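Local coordinates for protein sialidase B (Streptococcus pneumoniae serotype 4, PDB 4XJU) that hydrolyses the alpha-(2->3), alpha-(2->6) and alpha-(2->8) linkages of terminal sialic acids in oligosaccharides, glycoproteins and glycolipids, at residues A[517-522]-A[549-554]; A[612-617]-A[633-638]. The protein carries 1 engineered substitution. All coordinates share one frame; numbering follows the deposited sequence.

Beyond the N-terminal lectin-like domain, the chain builds the catalytic beta-propeller of the sialidases. Contact 1 comes first: the end of strand 513-518 in one four-stranded sheet meets the loop leading to strand 556-560 of the next, closing a loop that holds strands 526-530 and 541-542 and tying two neighbouring sheets together. Contact 2 opens only after contact 1 has closed and stays local, joining the two ends of the hairpin made by strands 616-620 and 626-631. The loops lie in series, neither nested nor crossing. They meet in space where the Tyr-551 and Trp-636 rings stack and Gln-554 OE1 accepts from Ser-616 N, and both face the same bound fluorinated bicyclic sugar acid.

Contact 1. Residues A[517-522]-A[549-554]; sequences FFRTTT and TSYGTQ. With 19D ((1R,2R,3R,4R,5R,7R)-2-(acetylamino)-7-[(1R)-1,2-dihydroxyethyl]-4-fluoro-3-hydroxy-6,8-dioxabicyclo[3.2.1]octane-5-carboxylic acid), chain G.
Arg-519 reaches across to 549-554 as one long, nearly straight side chain, and its length suits a residue that must leave one loop, pass another and still touch a ligand. The touching parts, 519-522 and 550-554, run almost antiparallel, 169° apart end to end. CB starts beside Thr-553 O, and CG, set anti to the backbone N (chi1 174°), continues past Thr-553 N and O. CD packs more closely, 3.4 Å from Thr-553 N. Gly-552 suits this crossing because its phi is positive and because Arg-519 CG and Thr-520 O occupy the place where a side chain would begin.

NE makes the main bond of the contact, donating to Tyr-551 O at 2.8 Å with that oxygen close to the guanidinium plane. The same carbonyl receives a weak second bond from NH2, which helps to fix the rotation of the plane from one edge. Gly-552 O lies over a face of the group, 3.0 Å above its plane; it makes no hydrogen bond to Arg-519 and accepts instead from Arg-581 NH2. At the tip, NH1 and NH2 of Arg-519 both donate to O1A of the ligand carboxylate, each at 3.2 Å, a forked grip on one oxygen. NH1 also forms a salt bridge with Glu-503, which helps to place it.

Beyond the arginine the backbones stay close: Thr-521 CA makes a CA-H...O contact of 3.2 Å with Ser-550 O, and a water bridges Thr-520 O and Thr-549 O. Thr-520 OG1 accepts from Thr-522 N, closing an ST turn for which the short hydroxyl is well suited, and also bonds with Lys-524 O. With Arg-207 and Arg-581, which also bond to the ligand, Arg-519 completes the arginine triad that clasps the substrate carboxylate in sialidases.

Contact 2. Residues A[612-617]-A[633-638]; sequences GYAYSA and YDSWSR. With 19D ((1R,2R,3R,4R,5R,7R)-2-(acetylamino)-7-[(1R)-1,2-dihydroxyethyl]-4-fluoro-3-hydroxy-6,8-dioxabicyclo[3.2.1]octane-5-carboxylic acid), chain G.
Tyr-633 meets Gly-612 backbone to backbone, their CA atoms 3.8 Å apart, a closeness that suits glycine, because Tyr-633 CA and Asp-634 N fill the space where a CB would sit. Tyr-633 O then rests 3.5 Å from Ala-614 CB. Asp-634 turns away and serves its own loop: OD1 accepts from Trp-636 N, nearly along the C-O axis, and from Ser-637 N above the carboxylate plane, while OD2 takes Arg-581 N. The first bond makes an Asx turn, a role for which the short aspartate side chain is well suited, at the edge of the sialidase propeller's active site.

Ser-635 points back, and its OG, set between the backbone N and the carbonyl carbon (chi1 58°), comes to a tight 3.1 Å from Ala-614 CB, where a small methyl fits. That hydroxyl bonds with Arg-581 and Glu-631. The ring of Tyr-615, probably the nucleophile, as in related sialidases, passes OG obliquely; its own OH bonds with Glu-503 and lies 3.0 Å from ligand O6. Trp-636 offers its ring edge to the ligand carboxylate, CZ3 being 3.6 Å from O1A. Further on, Arg-638 NE and NH2 grip Trp-636 O side-on, both from the same face of that carbonyl.

Contact 1. Residues A[517-522]-A[549-554]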
loop_
_atom_site.group_PDB
_atom_site.type_symbol
_atom_site.label_atom_id
_atom_site.label_comp_id
_atom_site.label_asym_id
_atom_site.label_seq_id
_atom_site.Cartn_x
_atom_site.Cartn_y
_atom_site.Cartn_z
ATOM N N PHE A 517 20.569 -0.452 3.142
ATOM C CA PHE A 517 20.047 0.908 3.199
ATOM C C PHE A 517 18.816 0.930 4.093
ATOM O O PHE A 517 17.950 0.060 3.978
ATOM C CB PHE A 517 19.689 1.384 1.786
ATOM C CG PHE A 517 20.864 1.428 0.854
ATOM C CD1 PHE A 517 21.737 2.501 0.877
ATOM C CD2 PHE A 517 21.109 0.383 -0.028
ATOM C CE1 PHE A 517 22.829 2.542 0.019
ATOM C CE2 PHE A 517 22.202 0.415 -0.885
ATOM C CZ PHE A 517 23.059 1.504 -0.863
ATOM N N PHE A 518 18.721 1.903 4.997
ATOM C CA PHE A 518 17.596 1.884 5.928
ATOM C C PHE A 518 17.015 3.221 6.362
ATOM O O PHE A 518 17.697 4.257 6.365
ATOM C CB PHE A 518 17.856 0.972 7.150
ATOM C CG PHE A 518 19.004 1.397 8.033
ATOM C CD1 PHE A 518 20.316 1.109 7.678
ATOM C CD2 PHE A 518 18.764 2.029 9.250
ATOM C CE1 PHE A 518 21.373 1.473 8.507
ATOM C CE2 PHE A 518 19.817 2.403 10.079
ATOM C CZ PHE A 518 21.119 2.121 9.707
ATOM N N ARG A 519 15.734 3.156 6.717
ATOM C CA ARG A 519 14.962 4.292 7.229
ATOM C C ARG A 519 15.445 4.660 8.618
ATOM O O ARG A 519 15.783 3.782 9.426
ATOM C CB ARG A 519 13.484 3.881 7.300
ATOM C CG ARG A 519 12.522 4.873 7.941
ATOM C CD ARG A 519 11.104 4.326 7.825
ATOM N NE ARG A 519 10.128 5.046 8.643
ATOM C CZ ARG A 519 8.836 4.748 8.659
ATOM N NH1 ARG A 519 8.376 3.747 7.904
ATOM N NH2 ARG A 519 8.007 5.437 9.432
ATOM N N THR A 520 15.490 5.959 8.899
ATOM C CA THR A 520 15.917 6.440 10.211
ATOM C C THR A 520 14.939 7.474 10.770
ATOM O O THR A 520 13.869 7.708 10.211
ATOM C CB THR A 520 17.326 7.063 10.158
ATOM O OG1 THR A 520 17.263 8.342 9.515
ATOM C CG2 THR A 520 18.284 6.158 9.375
ATOM N N THR A 521 15.329 8.102 11.870
ATOM C CA THR A 521 14.559 9.194 12.452
ATOM C C THR A 521 15.284 10.526 12.247
ATOM O O THR A 521 14.946 11.518 12.883
ATOM C CB THR A 521 14.350 8.965 13.947
ATOM O OG1 THR A 521 15.626 8.747 14.552
ATOM C CG2 THR A 521 13.475 7.738 14.196
ATOM N N THR A 522 16.284 10.540 11.367
ATOM C CA THR A 522 17.139 11.723 11.179
ATOM C C THR A 522 16.827 12.579 9.961
ATOM O O THR A 522 17.420 13.647 9.794
ATOM C CB THR A 522 18.636 11.351 11.065
ATOM O OG1 THR A 522 18.857 10.613 9.858
ATOM C CG2 THR A 522 19.087 10.532 12.262
ATOM N N THR A 549 11.437 12.587 5.556
ATOM C CA THR A 549 10.834 13.269 6.686
ATOM C C THR A 549 11.484 12.779 7.967
ATOM O O THR A 549 12.239 11.813 7.946
ATOM C CB THR A 549 9.353 12.954 6.758
ATOM O OG1 THR A 549 9.193 11.539 6.881
ATOM C CG2 THR A 549 8.634 13.446 5.502
ATOM N N SER A 550 11.155 13.423 9.088
ATOM C CA SER A 550 11.651 13.003 10.395
ATOM C C SER A 550 11.277 11.559 10.734
ATOM O O SER A 550 12.043 10.839 11.379
ATOM C CB SER A 550 11.125 13.944 11.488
ATOM O OG SER A 550 9.708 13.957 11.477
ATOM N N TYR A 551 10.091 11.131 10.317
ATOM C CA TYR A 551 9.645 9.774 10.627
ATOM C C TYR A 551 10.144 8.768 9.596
ATOM O O TYR A 551 10.283 7.588 9.908
ATOM C CB TYR A 551 8.117 9.702 10.765
ATOM C CG TYR A 551 7.383 10.361 9.626
ATOM C CD1 TYR A 551 7.084 9.651 8.461
ATOM C CD2 TYR A 551 6.977 11.686 9.710
ATOM C CE1 TYR A 551 6.414 10.245 7.415
ATOM C CE2 TYR A 551 6.298 12.286 8.658
ATOM C CZ TYR A 551 6.022 11.556 7.523
ATOM O OH TYR A 551 5.346 12.140 6.475
ATOM N N GLY A 552 10.395 9.237 8.373
ATOM C CA GLY A 552 11.022 8.415 7.351
ATOM C C GLY A 552 10.054 7.516 6.609
ATOM O O GLY A 552 8.868 7.437 6.955
ATOM N N THR A 553 10.560 6.858 5.566
ATOM C CA THR A 553 9.751 5.983 4.737
ATOM C C THR A 553 10.626 4.805 4.325
ATOM O O THR A 553 11.836 4.947 4.166
ATOM C CB THR A 553 9.223 6.716 3.467
ATOM O OG1 THR A 553 8.541 7.928 3.845
ATOM C CG2 THR A 553 8.248 5.831 2.680
ATOM N N GLN A 554 10.014 3.637 4.169
ATOM C CA GLN A 554 10.706 2.492 3.583
ATOM C C GLN A 554 11.447 2.882 2.299
ATOM O O GLN A 554 10.935 3.656 1.477
ATOM C CB GLN A 554 9.684 1.394 3.251
ATOM C CG GLN A 554 10.325 0.072 2.822
ATOM C CD GLN A 554 9.608 -0.573 1.643
ATOM O OE1 GLN A 554 8.772 0.054 0.988
ATOM N NE2 GLN A 554 9.927 -1.833 1.374
HETATM C C1 19D G . 4.290 3.391 8.220
HETATM O O1A 19D G . 5.267 4.082 8.643
HETATM O O1B 19D G . 3.536 3.749 7.301
HETATM C C2 19D G . 4.060 2.071 8.909
HETATM C C3 19D G . 3.466 0.955 8.016
HETATM C C4 19D G . 3.991 -0.464 8.460
HETATM O O4 19D G . 3.093 -1.452 7.946
HETATM C C5 19D G . 4.048 -0.535 10.081
HETATM N N5 19D G . 4.525 -1.848 10.493
HETATM C C6 19D G . 4.783 0.719 10.593
HETATM O O6 19D G . 5.244 1.559 9.532
HETATM C C7 19D G . 3.730 1.668 11.159
HETATM O O7 19D G . 3.179 2.352 9.995
HETATM C C8 19D G . 4.174 2.631 12.281
HETATM O O8 19D G . 5.264 3.503 11.934
HETATM C C9 19D G . 4.565 1.864 13.541
HETATM O O9 19D G . 5.865 1.283 13.424
HETATM C C10 19D G . 4.073 -2.372 11.632
HETATM O O10 19D G . 3.266 -1.783 12.346
HETATM C C11 19D G . 4.607 -3.720 11.974
HETATM F F1 19D G . 2.371 1.085 7.957
HETATM O O HOH W 1 14.123 9.980 8.781
#

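Contact 2. Residues A[612-617]-A[633-638]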
loop_
_atom_site.group_PDB
_atom_site.type_symbol
_atom_site.label_atom_id
_atom_site.label_comp_id
_atom_site.label_asym_id
_atom_site.label_seq_id
_atom_site.Cartn_x
_atom_site.Cartn_y
_atom_site.Cartn_z
ATOM N N GLY A 612 2.083 12.157 -4.344
ATOM C CA GLY A 612 2.405 11.200 -3.309
ATOM C C GLY A 612 3.220 10.007 -3.765
ATOM O O GLY A 612 3.042 9.481 -4.873
ATOM N N TYR A 613 4.129 9.581 -2.895
ATOM C CA TYR A 613 4.961 8.410 -3.146
ATOM C C TYR A 613 5.446 7.891 -1.811
ATOM O O TYR A 613 6.150 8.598 -1.082
ATOM C CB TYR A 613 6.166 8.801 -4.008
ATOM C CG TYR A 613 6.955 7.618 -4.550
ATOM C CD1 TYR A 613 8.013 7.054 -3.830
ATOM C CD2 TYR A 613 6.661 7.086 -5.801
ATOM C CE1 TYR A 613 8.751 5.970 -4.354
ATOM C CE2 TYR A 613 7.374 6.013 -6.318
ATOM C CZ TYR A 613 8.416 5.467 -5.603
ATOM O OH TYR A 613 9.113 4.405 -6.156
ATOM N N ALA A 614 5.061 6.673 -1.452
ATOM C CA ALA A 614 5.402 6.173 -0.120
ATOM C C ALA A 614 6.220 4.892 -0.166
ATOM O O ALA A 614 7.338 4.886 -0.695
ATOM C CB ALA A 614 4.153 6.006 0.734
ATOM N N TYR A 615 5.698 3.806 0.387
ATOM C CA TYR A 615 6.450 2.549 0.323
ATOM C C TYR A 615 6.542 2.090 -1.125
ATOM O O TYR A 615 5.665 2.389 -1.940
ATOM C CB TYR A 615 5.801 1.447 1.169
ATOM C CG TYR A 615 6.027 1.544 2.663
ATOM C CD1 TYR A 615 5.917 2.753 3.335
ATOM C CD2 TYR A 615 6.294 0.411 3.412
ATOM C CE1 TYR A 615 6.103 2.831 4.724
ATOM C CE2 TYR A 615 6.468 0.474 4.788
ATOM C CZ TYR A 615 6.367 1.678 5.436
ATOM O OH TYR A 615 6.543 1.709 6.798
ATOM N N SER A 616 7.598 1.349 -1.445
ATOM C CA SER A 616 7.832 0.937 -2.825
ATOM C C SER A 616 8.585 -0.371 -2.887
ATOM O O SER A 616 9.193 -0.804 -1.904
ATOM C CB SER A 616 8.627 2.003 -3.571
ATOM O OG SER A 616 9.894 2.203 -2.967
ATOM N N ALA A 617 8.538 -0.988 -4.064
ATOM C CA ALA A 617 9.255 -2.213 -4.353
ATOM C C ALA A 617 9.867 -2.022 -5.726
ATOM O O ALA A 617 9.222 -1.499 -6.624
ATOM C CB ALA A 617 8.289 -3.378 -4.388
ATOM N N TYR A 633 0.597 7.631 -2.952
ATOM C CA TYR A 633 -0.113 8.564 -2.085
ATOM C C TYR A 633 0.714 8.736 -0.841
ATOM O O TYR A 633 1.706 8.037 -0.655
ATOM C CB TYR A 633 -1.515 8.032 -1.744
ATOM C CG TYR A 633 -1.599 6.983 -0.658
ATOM C CD1 TYR A 633 -1.053 5.713 -0.829
ATOM C CD2 TYR A 633 -2.261 7.255 0.534
ATOM C CE1 TYR A 633 -1.149 4.747 0.184
ATOM C CE2 TYR A 633 -2.373 6.305 1.535
ATOM C CZ TYR A 633 -1.821 5.057 1.353
ATOM O OH TYR A 633 -1.947 4.124 2.354
ATOM N N ASP A 634 0.316 9.661 0.015
ATOM C CA ASP A 634 1.039 9.845 1.259
ATOM C C ASP A 634 0.420 8.932 2.317
ATOM O O ASP A 634 -0.619 9.255 2.896
ATOM C CB ASP A 634 0.981 11.310 1.696
ATOM C CG ASP A 634 1.933 11.615 2.832
ATOM O OD1 ASP A 634 2.101 10.752 3.717
ATOM O OD2 ASP A 634 2.535 12.716 2.843
ATOM N N SER A 635 1.053 7.791 2.574
ATOM C CA SER A 635 0.507 6.809 3.519
ATOM C C SER A 635 0.745 7.172 4.986
ATOM O O SER A 635 0.392 6.404 5.898
ATOM C CB SER A 635 1.033 5.401 3.223
ATOM O OG SER A 635 2.446 5.363 3.281
ATOM N N TRP A 636 1.352 8.334 5.217
ATOM C CA TRP A 636 1.500 8.862 6.575
ATOM C C TRP A 636 0.364 9.836 6.867
ATOM O O TRP A 636 -0.218 9.825 7.954
ATOM C CB TRP A 636 2.861 9.570 6.740
ATOM C CG TRP A 636 3.173 9.930 8.176
ATOM C CD1 TRP A 636 2.912 11.125 8.803
ATOM C CD2 TRP A 636 3.786 9.090 9.168
ATOM N NE1 TRP A 636 3.328 11.072 10.118
ATOM C CE2 TRP A 636 3.866 9.828 10.367
ATOM C CE3 TRP A 636 4.272 7.770 9.155
ATOM C CZ2 TRP A 636 4.423 9.311 11.539
ATOM C CZ3 TRP A 636 4.822 7.251 10.331
ATOM C CH2 TRP A 636 4.886 8.018 11.501
ATOM N N SER A 637 0.053 10.674 5.877
ATOM C CA SER A 637 -0.928 11.750 6.028
ATOM C C SER A 637 -2.252 11.253 6.579
ATOM O O SER A 637 -2.809 10.270 6.079
ATOM C CB SER A 637 -1.200 12.424 4.683
ATOM O OG SER A 637 -2.213 13.412 4.829
ATOM N N ARG A 638 -2.761 11.943 7.600
ATOM C CA ARG A 638 -4.071 11.629 8.161
ATOM C C ARG A 638 -5.199 12.105 7.246
ATOM O O ARG A 638 -6.372 11.832 7.500
ATOM C CB ARG A 638 -4.213 12.245 9.567
ATOM C CG ARG A 638 -3.173 11.743 10.561
ATOM C CD ARG A 638 -3.346 10.254 10.858
ATOM N NE ARG A 638 -2.554 9.416 9.961
ATOM C CZ ARG A 638 -2.525 8.083 9.992
ATOM N NH1 ARG A 638 -3.249 7.410 10.886
ATOM N NH2 ARG A 638 -1.762 7.423 9.127
HETATM C C1 19D G . 4.290 3.391 8.220
HETATM O O1A 19D G . 5.267 4.082 8.643
HETATM O O1B 19D G . 3.536 3.749 7.301
HETATM C C2 19D G . 4.060 2.071 8.909
HETATM C C3 19D G . 3.466 0.955 8.016
HETATM C C4 19D G . 3.991 -0.464 8.460
HETATM O O4 19D G . 3.093 -1.452 7.946
HETATM C C5 19D G . 4.048 -0.535 10.081
HETATM N N5 19D G . 4.525 -1.848 10.493
HETATM C C6 19D G . 4.783 0.719 10.593
HETATM O O6 19D G . 5.244 1.559 9.532
HETATM C C7 19D G . 3.730 1.668 11.159
HETATM O O7 19D G . 3.179 2.352 9.995
HETATM C C8 19D G . 4.174 2.631 12.281
HETATM O O8 19D G . 5.264 3.503 11.934
HETATM C C9 19D G . 4.565 1.864 13.541
HETATM O O9 19D G . 5.865 1.283 13.424
HETATM C C10 19D G . 4.073 -2.372 11.632
HETATM O O10 19D G . 3.266 -1.783 12.346
HETATM C C11 19D G . 4.607 -3.720 11.974
HETATM F F1 19D G . 2.371 1.085 7.957
#